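Dihydrodipicolinate synthase (Bacillus clausii KSM-K16, PDB 3E96) probably acts as a 4-hydroxy-tetrahydrodipicolinate synthase, a TIM-barrel lyase of the DapA family that would form a Schiff base with pyruvate. Local coordinates at residues B[11-23]-B[49-62]. Sequence-based numbering, arbitrary orientation.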
loop_
_atom_site.group_PDB
_atom_site.type_symbol
_atom_site.label_atom_id
_atom_site.label_comp_id
_atom_site.label_asym_id
_atom_site.label_seq_id
_atom_site.Cartn_x
_atom_site.Cartn_y
_atom_site.Cartn_z
ATOM N N ALA B 11 14.417 -24.575 -9.085
ATOM C CA ALA B 11 15.477 -23.572 -9.093
ATOM C C ALA B 11 15.185 -22.448 -8.100
ATOM O O ALA B 11 16.097 -21.753 -7.658
ATOM C CB ALA B 11 15.635 -22.997 -10.492
ATOM N N LEU B 12 13.910 -22.270 -7.764
ATOM C CA LEU B 12 13.497 -21.226 -6.825
ATOM C C LEU B 12 13.602 -21.652 -5.363
ATOM O O LEU B 12 13.421 -20.833 -4.458
ATOM C CB LEU B 12 12.065 -20.782 -7.132
ATOM C CG LEU B 12 11.913 -19.973 -8.424
ATOM C CD1 LEU B 12 10.446 -19.848 -8.798
ATOM C CD2 LEU B 12 12.549 -18.594 -8.234
ATOM N N GLU B 13 13.885 -22.931 -5.133
ATOM C CA GLU B 13 14.037 -23.446 -3.773
ATOM C C GLU B 13 15.481 -23.194 -3.359
ATOM O O GLU B 13 16.314 -24.104 -3.308
ATOM C CB GLU B 13 13.705 -24.940 -3.729
ATOM C CG GLU B 13 12.286 -25.237 -4.200
ATOM C CD GLU B 13 11.911 -26.700 -4.073
ATOM O OE1 GLU B 13 12.804 -27.557 -4.223
ATOM O OE2 GLU B 13 10.721 -26.990 -3.837
ATOM N N THR B 14 15.764 -21.930 -3.070
ATOM C CA THR B 14 17.096 -21.492 -2.686
ATOM C C THR B 14 16.916 -20.090 -2.104
ATOM O O THR B 14 15.812 -19.727 -1.707
ATOM C CB THR B 14 18.017 -21.439 -3.935
ATOM O OG1 THR B 14 19.344 -21.065 -3.551
ATOM C CG2 THR B 14 17.475 -20.432 -4.953
ATOM N N ILE B 15 17.988 -19.311 -2.048
ATOM C CA ILE B 15 17.903 -17.949 -1.530
ATOM C C ILE B 15 17.495 -16.990 -2.649
ATOM O O ILE B 15 18.102 -16.991 -3.721
ATOM C CB ILE B 15 19.270 -17.450 -0.992
ATOM C CG1 ILE B 15 19.712 -18.280 0.214
ATOM C CG2 ILE B 15 19.174 -15.971 -0.615
ATOM C CD1 ILE B 15 21.178 -18.066 0.577
ATOM N N SER B 16 16.464 -16.188 -2.406
ATOM C CA SER B 16 16.042 -15.184 -3.376
ATOM C C SER B 16 16.561 -13.867 -2.816
ATOM O O SER B 16 16.022 -13.351 -1.834
ATOM C CB SER B 16 14.515 -15.130 -3.498
ATOM O OG SER B 16 14.029 -16.197 -4.293
ATOM N N GLY B 17 17.629 -13.349 -3.419
ATOM C CA GLY B 17 18.205 -12.098 -2.957
ATOM C C GLY B 17 17.426 -10.910 -3.482
ATOM O O GLY B 17 17.140 -10.834 -4.679
ATOM N N ILE B 18 17.077 -9.984 -2.589
ATOM C CA ILE B 18 16.319 -8.797 -2.974
ATOM C C ILE B 18 17.281 -7.628 -2.888
ATOM O O ILE B 18 17.629 -7.181 -1.798
ATOM C CB ILE B 18 15.143 -8.522 -2.010
ATOM C CG1 ILE B 18 14.477 -9.837 -1.583
ATOM C CG2 ILE B 18 14.136 -7.596 -2.690
ATOM C CD1 ILE B 18 13.952 -10.678 -2.718
ATOM N N PRO B 19 17.700 -7.095 -4.041
ATOM C CA PRO B 19 18.641 -5.977 -4.074
ATOM C C PRO B 19 18.041 -4.635 -3.709
ATOM O O PRO B 19 16.865 -4.377 -3.961
ATOM C CB PRO B 19 19.120 -5.989 -5.518
ATOM C CG PRO B 19 17.836 -6.314 -6.255
ATOM C CD PRO B 19 17.223 -7.424 -5.400
ATOM N N ILE B 20 18.861 -3.785 -3.103
ATOM C CA ILE B 20 18.424 -2.440 -2.775
ATOM C C ILE B 20 18.530 -1.655 -4.079
ATOM O O ILE B 20 19.167 -2.108 -5.037
ATOM C CB ILE B 20 19.378 -1.745 -1.783
ATOM C CG1 ILE B 20 20.806 -1.784 -2.346
ATOM C CG2 ILE B 20 19.296 -2.396 -0.426
ATOM C CD1 ILE B 20 21.732 -0.709 -1.785
ATOM N N THR B 21 17.894 -0.490 -4.117
ATOM C CA THR B 21 18.002 0.400 -5.265
ATOM C C THR B 21 18.750 1.600 -4.684
ATOM O O THR B 21 18.183 2.396 -3.931
ATOM C CB THR B 21 16.635 0.881 -5.790
ATOM O OG1 THR B 21 15.843 -0.248 -6.186
ATOM C CG2 THR B 21 16.833 1.798 -7.001
ATOM N N PRO B 22 20.050 1.727 -4.999
ATOM C CA PRO B 22 20.841 2.848 -4.482
ATOM C C PRO B 22 20.288 4.190 -4.950
ATOM O O PRO B 22 20.084 4.389 -6.145
ATOM C CB PRO B 22 22.239 2.586 -5.054
ATOM C CG PRO B 22 22.258 1.094 -5.253
ATOM C CD PRO B 22 20.884 0.821 -5.805
ATOM N N PHE B 23 20.039 5.103 -4.012
ATOM C CA PHE B 23 19.532 6.428 -4.362
ATOM C C PHE B 23 20.538 7.472 -3.891
ATOM O O PHE B 23 21.072 7.367 -2.786
ATOM C CB PHE B 23 18.188 6.716 -3.684
ATOM C CG PHE B 23 17.073 5.802 -4.099
ATOM C CD1 PHE B 23 16.730 5.660 -5.438
ATOM C CD2 PHE B 23 16.328 5.119 -3.137
ATOM C CE1 PHE B 23 15.656 4.851 -5.817
ATOM C CE2 PHE B 23 15.255 4.310 -3.503
ATOM C CZ PHE B 23 14.917 4.175 -4.845
ATOM N N VAL B 49 19.277 -16.409 -7.412
ATOM C CA VAL B 49 17.984 -15.815 -7.736
ATOM C C VAL B 49 18.024 -14.382 -7.221
ATOM O O VAL B 49 18.327 -14.146 -6.050
ATOM C CB VAL B 49 16.808 -16.555 -7.052
ATOM C CG1 VAL B 49 15.494 -15.856 -7.390
ATOM C CG2 VAL B 49 16.760 -18.008 -7.510
ATOM N N ILE B 50 17.748 -13.425 -8.099
ATOM C CA ILE B 50 17.750 -12.026 -7.697
ATOM C C ILE B 50 16.386 -11.450 -8.057
ATOM O O ILE B 50 15.819 -11.770 -9.106
ATOM C CB ILE B 50 18.903 -11.247 -8.376
ATOM C CG1 ILE B 50 19.018 -9.856 -7.744
ATOM C CG2 ILE B 50 18.688 -11.180 -9.886
ATOM C CD1 ILE B 50 20.273 -9.095 -8.137
ATOM N N VAL B 51 15.858 -10.608 -7.176
ATOM C CA VAL B 51 14.526 -10.059 -7.364
ATOM C C VAL B 51 14.429 -8.538 -7.443
ATOM O O VAL B 51 14.127 -7.874 -6.452
ATOM C CB VAL B 51 13.597 -10.550 -6.226
ATOM C CG1 VAL B 51 12.149 -10.191 -6.520
ATOM C CG2 VAL B 51 13.751 -12.054 -6.048
ATOM N N PRO B 52 14.686 -7.963 -8.626
ATOM C CA PRO B 52 14.592 -6.506 -8.747
ATOM C C PRO B 52 13.136 -6.100 -8.511
ATOM O O PRO B 52 12.221 -6.900 -8.717
ATOM C CB PRO B 52 15.048 -6.243 -10.182
ATOM C CG PRO B 52 14.668 -7.520 -10.905
ATOM C CD PRO B 52 15.084 -8.580 -9.903
ATOM N N CYS B 53 12.924 -4.864 -8.074
ATOM C CA CYS B 53 11.577 -4.377 -7.801
ATOM C C CYS B 53 10.908 -5.122 -6.654
ATOM O O CYS B 53 9.681 -5.261 -6.610
ATOM C CB CYS B 53 10.719 -4.456 -9.065
ATOM S SG CYS B 53 11.131 -3.147 -10.242
ATOM N N GLY B 54 11.730 -5.615 -5.732
ATOM C CA GLY B 54 11.213 -6.294 -4.558
ATOM C C GLY B 54 10.995 -5.196 -3.532
ATOM O O GLY B 54 11.285 -4.031 -3.807
ATOM N N ASN B 55 10.494 -5.525 -2.351
ATOM C CA ASN B 55 10.272 -4.466 -1.379
ATOM C C ASN B 55 11.566 -3.923 -0.790
ATOM O O ASN B 55 11.625 -2.761 -0.402
ATOM C CB ASN B 55 9.305 -4.935 -0.292
ATOM C CG ASN B 55 7.854 -4.653 -0.662
ATOM O OD1 ASN B 55 6.965 -5.453 -0.390
ATOM N ND2 ASN B 55 7.612 -3.497 -1.287
ATOM N N THR B 56 12.607 -4.749 -0.753
ATOM C CA THR B 56 13.899 -4.303 -0.241
ATOM C C THR B 56 14.463 -3.297 -1.249
ATOM O O THR B 56 15.286 -2.449 -0.907
ATOM C CB THR B 56 14.891 -5.475 -0.103
ATOM O OG1 THR B 56 14.273 -6.538 0.630
ATOM C CG2 THR B 56 16.147 -5.027 0.646
ATOM N N SER B 57 13.997 -3.404 -2.493
ATOM C CA SER B 57 14.417 -2.519 -3.582
ATOM C C SER B 57 13.645 -1.202 -3.538
ATOM O O SER B 57 13.858 -0.326 -4.382
ATOM C CB SER B 57 14.136 -3.175 -4.939
ATOM O OG SER B 57 14.463 -4.551 -4.935
ATOM N N GLU B 58 12.739 -1.081 -2.568
ATOM C CA GLU B 58 11.891 0.103 -2.419
ATOM C C GLU B 58 11.051 0.326 -3.677
ATOM O O GLU B 58 10.928 1.436 -4.193
ATOM C CB GLU B 58 12.735 1.335 -2.094
ATOM C CG GLU B 58 13.334 1.287 -0.697
ATOM C CD GLU B 58 14.234 2.467 -0.404
ATOM O OE1 GLU B 58 13.714 3.539 -0.017
ATOM O OE2 GLU B 58 15.469 2.322 -0.576
ATOM N N PHE B 59 10.464 -0.767 -4.151
ATOM C CA PHE B 59 9.613 -0.775 -5.333
ATOM C C PHE B 59 8.585 0.359 -5.378
ATOM O O PHE B 59 8.460 1.061 -6.387
ATOM C CB PHE B 59 8.896 -2.128 -5.405
ATOM C CG PHE B 59 7.843 -2.211 -6.466
ATOM C CD1 PHE B 59 8.181 -2.134 -7.809
ATOM C CD2 PHE B 59 6.508 -2.404 -6.118
ATOM C CE1 PHE B 59 7.209 -2.251 -8.797
ATOM C CE2 PHE B 59 5.527 -2.522 -7.096
ATOM C CZ PHE B 59 5.880 -2.446 -8.441
ATOM N N TYR B 60 7.847 0.545 -4.288
ATOM C CA TYR B 60 6.819 1.577 -4.253
ATOM C C TYR B 60 7.326 3.013 -4.280
ATOM O O TYR B 60 6.542 3.947 -4.454
ATOM C CB TYR B 60 5.903 1.344 -3.054
ATOM C CG TYR B 60 5.082 0.085 -3.224
ATOM C CD1 TYR B 60 4.161 -0.027 -4.263
ATOM C CD2 TYR B 60 5.251 -1.007 -2.373
ATOM C CE1 TYR B 60 3.429 -1.193 -4.457
ATOM C CE2 TYR B 60 4.521 -2.184 -2.557
ATOM C CZ TYR B 60 3.610 -2.264 -3.604
ATOM O OH TYR B 60 2.874 -3.412 -3.790
ATOM N N ALA B 61 8.635 3.188 -4.119
ATOM C CA ALA B 61 9.228 4.527 -4.164
ATOM C C ALA B 61 9.730 4.817 -5.582
ATOM O O ALA B 61 10.260 5.895 -5.863
ATOM C CB ALA B 61 10.380 4.622 -3.169
ATOM N N LEU B 62 9.556 3.848 -6.477
ATOM C CA LEU B 62 9.987 4.004 -7.866
ATOM C C LEU B 62 8.817 4.357 -8.774
ATOM O O LEU B 62 7.686 3.939 -8.534
ATOM C CB LEU B 62 10.604 2.699 -8.386
ATOM C CG LEU B 62 11.739 2.023 -7.611
ATOM C CD1 LEU B 62 12.054 0.680 -8.268
ATOM C CD2 LEU B 62 12.969 2.916 -7.591
HETATM O O HOH W 1 16.374 0.042 -1.793
#
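Strands 15-17 and 49-50 are the first two of the eight-stranded TIM barrel, linked by helix 32-43 as a beta-alpha-beta unit, and the loops that follow pack together around Thr56, predicted to bind pyruvate. The parallel pairing rests on two backbone bonds at Gly17: its N donates to Val49 O (2.8 Å), and its O accepts from Val51 N. Beyond the strands, Ile18 CD1 lies 3.5 Å from Val51 CB, the two side chains running alongside. Thr56 crosses Ile18 at about a right angle, its CB only 3.4 Å from Ile18 CG2, closer than two carbons normally pack. Val51 also lies close to Lys167, the predicted Schiff-base lysine.

Ser57, in the type I turn from Asn55 to Glu58, ties the loops together. Its chi1 of -41° swings OG back toward the backbone N, where it donates to Pro19 O at 2.6 Å (C=O...OG angle 161°) and accepts from Gly54 N. An alanine here is likely to leave Pro19 O without its hydroxyl donor and the turn less firmly fixed to 11-23. A water accepts from Thr21 N and donates to Thr56 O and Glu58 OE2. Glu58, salt-bridged to Lys265, brings OE2 obliquely to 3.5 Å from Phe23 CE2, carboxylate and ring planes 77° apart, and Leu62 CD2 meets that ring's edge, 3.6 Å from CZ. Thr21 OG1 lies 2.7 Å from Ser57 O and has Glu70 as another polar partner. The Ser57 hydroxyl and one water, itself held by the Glu58 carboxylate, thus link backbone groups across a buried seam, consistent with a fixed position for Thr56.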